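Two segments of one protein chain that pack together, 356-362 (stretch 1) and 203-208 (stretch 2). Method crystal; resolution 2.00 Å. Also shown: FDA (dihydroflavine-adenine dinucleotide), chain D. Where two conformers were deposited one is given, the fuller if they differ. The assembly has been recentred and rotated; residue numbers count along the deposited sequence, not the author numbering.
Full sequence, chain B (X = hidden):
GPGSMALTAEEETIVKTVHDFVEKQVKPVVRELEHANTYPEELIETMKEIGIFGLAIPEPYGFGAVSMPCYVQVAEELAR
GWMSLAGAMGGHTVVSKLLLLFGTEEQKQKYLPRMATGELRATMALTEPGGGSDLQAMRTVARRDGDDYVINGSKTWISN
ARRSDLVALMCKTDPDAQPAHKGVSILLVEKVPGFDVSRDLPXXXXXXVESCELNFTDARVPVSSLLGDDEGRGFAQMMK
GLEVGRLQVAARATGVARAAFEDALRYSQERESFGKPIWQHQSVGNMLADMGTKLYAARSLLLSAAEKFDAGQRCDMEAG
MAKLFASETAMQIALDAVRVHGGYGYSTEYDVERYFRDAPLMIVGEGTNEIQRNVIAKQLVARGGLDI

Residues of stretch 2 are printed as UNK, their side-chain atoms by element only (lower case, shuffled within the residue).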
# COMPACT_ATOMS: atom_id res chain seq x y z
N PHE B 356 15.13 2.02 11.35
CA PHE B 356 14.84 2.34 9.96
C PHE B 356 16.02 1.91 9.07
O PHE B 356 15.82 1.37 8.00
CB PHE B 356 14.57 3.85 9.84
CG PHE B 356 14.32 4.35 8.45
CD1 PHE B 356 13.08 4.23 7.85
CD2 PHE B 356 15.32 5.01 7.74
CE1 PHE B 356 12.85 4.73 6.56
CE2 PHE B 356 15.10 5.50 6.47
CZ PHE B 356 13.87 5.37 5.88
N ARG B 357 17.25 2.13 9.53
CA ARG B 357 18.44 1.73 8.77
C ARG B 357 18.67 0.22 8.81
O ARG B 357 19.24 -0.32 7.90
CB ARG B 357 19.69 2.44 9.33
CG ARG B 357 19.83 3.91 9.01
CD ARG B 357 21.18 4.42 9.46
NE ARG B 357 21.29 4.48 10.91
CZ ARG B 357 21.96 3.64 11.69
NH1 ARG B 357 22.67 2.65 11.19
NH2 ARG B 357 21.98 3.85 13.00
N ASP B 358 18.24 -0.44 9.89
CA ASP B 358 18.47 -1.88 10.05
C ASP B 358 17.44 -2.74 9.29
O ASP B 358 17.77 -3.81 8.79
CB ASP B 358 18.46 -2.26 11.52
CG ASP B 358 19.78 -1.93 12.23
OD1 ASP B 358 20.77 -1.58 11.53
OD2 ASP B 358 19.82 -2.03 13.47
N ALA B 359 16.21 -2.26 9.18
CA ALA B 359 15.12 -3.05 8.63
C ALA B 359 15.31 -3.55 7.19
O ALA B 359 15.00 -4.71 6.91
CB ALA B 359 13.79 -2.28 8.77
N PRO B 360 15.86 -2.73 6.30
CA PRO B 360 16.09 -3.20 4.94
C PRO B 360 17.04 -4.40 4.82
O PRO B 360 16.93 -5.16 3.84
CB PRO B 360 16.65 -1.97 4.22
CG PRO B 360 16.28 -0.81 5.05
CD PRO B 360 16.24 -1.31 6.45
N LEU B 361 17.88 -4.61 5.82
CA LEU B 361 18.79 -5.76 5.79
C LEU B 361 18.04 -7.07 5.61
O LEU B 361 18.44 -7.90 4.80
CB LEU B 361 19.64 -5.83 7.06
CG LEU B 361 20.74 -6.90 7.17
CD1 LEU B 361 20.24 -8.18 7.79
CD2 LEU B 361 21.45 -7.20 5.85
N MET B 362 16.94 -7.26 6.35
CA MET B 362 16.18 -8.50 6.31
C MET B 362 15.39 -8.66 5.02
O MET B 362 14.93 -9.75 4.70
CB MET B 362 15.23 -8.59 7.51
CG MET B 362 15.94 -8.89 8.83
SD MET B 362 16.80 -7.47 9.54
CE MET B 362 15.44 -6.69 10.44
N UNK B 203 28.39 -0.46 5.43
CA UNK B 203 26.96 -0.82 5.39
C UNK B 203 26.07 0.31 5.94
O UNK B 203 26.48 1.05 6.82
c UNK B 203 27.38 -3.28 5.96
c UNK B 203 27.84 -4.47 8.13
c UNK B 203 26.69 -2.03 6.30
n UNK B 203 27.57 -5.78 8.80
c UNK B 203 26.97 -4.42 6.87
N UNK B 204 24.81 0.34 5.50
CA UNK B 204 23.81 1.29 5.99
C UNK B 204 23.45 1.06 7.47
O UNK B 204 23.26 2.01 8.23
c UNK B 204 21.51 3.37 5.67
c UNK B 204 20.17 1.52 4.66
c UNK B 204 22.55 1.17 5.14
c UNK B 204 21.30 1.87 5.61
N UNK B 205 23.32 -0.22 7.83
CA UNK B 205 23.00 -0.65 9.20
C UNK B 205 23.68 -1.99 9.46
O UNK B 205 24.70 -2.31 8.82
N UNK B 206 23.17 -2.75 10.42
CA UNK B 206 23.78 -4.03 10.79
C UNK B 206 25.21 -3.76 11.23
O UNK B 206 26.10 -4.51 10.91
c UNK B 206 24.32 -9.22 10.31
c UNK B 206 23.77 -4.98 9.58
c UNK B 206 23.96 -6.47 9.87
c UNK B 206 24.19 -6.97 11.16
c UNK B 206 24.39 -8.34 11.38
o UNK B 206 24.48 -10.58 10.49
c UNK B 206 23.92 -7.38 8.84
c UNK B 206 24.10 -8.74 9.05
N UNK B 207 25.42 -2.67 11.95
CA UNK B 207 26.78 -2.26 12.31
C UNK B 207 27.34 -3.07 13.49
O UNK B 207 26.63 -3.81 14.14
n UNK B 207 27.85 3.55 11.93
c UNK B 207 26.67 1.49 11.22
c UNK B 207 26.81 -0.74 12.54
c UNK B 207 26.78 -0.02 11.18
c UNK B 207 28.01 2.12 11.49
N UNK B 208 28.63 -2.95 13.73
CA UNK B 208 29.27 -3.76 14.80
C UNK B 208 29.74 -5.13 14.32
O UNK B 208 30.90 -5.51 14.54
PA FDA D . 20.98 -10.13 -7.08
O1A FDA D . 20.78 -11.62 -7.12
O2A FDA D . 22.03 -9.48 -7.94
O5B FDA D . 19.56 -9.44 -7.37
C5B FDA D . 19.41 -8.02 -7.61
C4B FDA D . 17.91 -7.70 -7.76
O4B FDA D . 17.29 -8.54 -8.76
C3B FDA D . 17.13 -7.99 -6.49
O3B FDA D . 15.98 -7.11 -6.44
C2B FDA D . 16.73 -9.43 -6.69
O2B FDA D . 15.60 -9.84 -5.92
C1B FDA D . 16.36 -9.41 -8.15
N9A FDA D . 16.39 -10.75 -8.80
C8A FDA D . 17.51 -11.46 -9.08
N7A FDA D . 17.19 -12.61 -9.70
C5A FDA D . 15.84 -12.63 -9.81
C6A FDA D . 14.85 -13.54 -10.35
N6A FDA D . 15.24 -14.68 -10.92
N1A FDA D . 13.53 -13.23 -10.28
C2A FDA D . 13.13 -12.07 -9.74
N3A FDA D . 13.99 -11.17 -9.21
C4A FDA D . 15.32 -11.40 -9.24
N1 FDA D . 25.30 -14.03 2.04
C2 FDA D . 25.93 -15.09 2.55
O2 FDA D . 26.18 -16.05 1.80
N3 FDA D . 26.31 -15.14 3.83
C4 FDA D . 26.11 -14.16 4.72
O4 FDA D . 26.52 -14.26 5.91
C4X FDA D . 25.39 -12.97 4.24
N5 FDA D . 25.15 -11.89 5.02
C5X FDA D . 24.88 -10.69 4.45
C6 FDA D . 25.04 -9.50 5.16
C7 FDA D . 24.74 -8.26 4.58
C7M FDA D . 24.94 -6.98 5.34
C8 FDA D . 24.24 -8.22 3.26
C8M FDA D . 23.87 -6.93 2.55
C9 FDA D . 24.09 -9.40 2.56
C9A FDA D . 24.42 -10.64 3.13
N10 FDA D . 24.29 -11.82 2.36
C10 FDA D . 25.01 -12.95 2.81
C1' FDA D . 24.18 -11.66 0.91
C2' FDA D . 22.70 -11.73 0.57
O2' FDA D . 22.18 -13.03 0.80
C3' FDA D . 22.53 -11.32 -0.90
O3' FDA D . 22.66 -9.90 -0.97
C4' FDA D . 21.20 -11.72 -1.48
O4' FDA D . 21.33 -13.11 -1.82
C5' FDA D . 20.89 -10.96 -2.79
O5' FDA D . 22.01 -11.06 -3.64
P FDA D . 22.48 -9.96 -4.68
O1P FDA D . 23.56 -10.68 -5.46
O2P FDA D . 22.82 -8.71 -3.96
O3P FDA D . 21.14 -9.71 -5.54
O HOH W 1 23.02 -1.25 13.13

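Position 203 carries four carbons in an unbranched row that ends in a nitrogen. The chain stays out of reach of stretch 1, and its terminal nitrogen instead lies 2.9 Å from the backbone O of position 206. An unbranched chain of this length and composition is lysine, Lys-203, whose NZ donates a hydrogen bond to that carbonyl and so ties the segment back on itself.

At position 204 there are four carbons, forked at the second, and no polar atom. One of the terminal carbons lies 3.8 Å from Arg-357 CG, against the aliphatic part of the arginine. The fork identifies leucine, Leu-204. Its CA-to-CB bond points sideways, yet the end of the side chain comes nearer the helix.

Position 205 has no side-chain atoms and is therefore glycine, Gly-205. Its CA sits 4.8 Å from the CA of Asp-358, the nearest pair of CA atoms across the two stretches, and 3.4 Å from Asp-358 OD1. An ideal CB would lie 2.4 Å from Asp-358 OD1 and 2.7 Å from Arg-357 O, both clashes, so the absence of a side chain lets the two backbones come this close.

Position 206 shows one carbon followed by a ring of six carbons bearing one oxygen. A ring carbon lies 3.6 Å from Leu-361 CG, which sits obliquely to the ring. The ring and its oxygen identify tyrosine, Tyr-206. The flavin methyl joins this apolar cluster: FDA C7M is 3.7 Å from Tyr-206 CD2 and 3.5 Å from Leu-361 CD2.

At position 207, four carbons in a row again end in nitrogen, and the third carbon of the row comes within 4.2 Å of Arg-357 NH1. This is lysine, Lys-207, whose NZ is hydrogen-bonded elsewhere in the structure.

Position 208, with no side-chain atoms, is glycine, Gly-208. It does not touch stretch 1; at its phi/psi of 87/-51° a CB would be jammed against the preceding carbonyl oxygen.

The contact joins a helix to an irregular loop through two hydrogen bonds from side chain to backbone, running in opposite senses. Arg-357 NH1 donates to Leu-204 O at 3.1 Å, the acceptor lying at the guanidinium edge, while Asp-358 OD1 accepts from Tyr-206 N at 2.9 Å. A water extends the second link, donating to Asp-358 OD1 and accepting from Lys-207 N. Together these bonds hold the loop on both sides of Gly-205, while apolar packing by Leu-204 and Tyr-206 completes the interface.

Stretch 2, residues 203-208: KLGYKG
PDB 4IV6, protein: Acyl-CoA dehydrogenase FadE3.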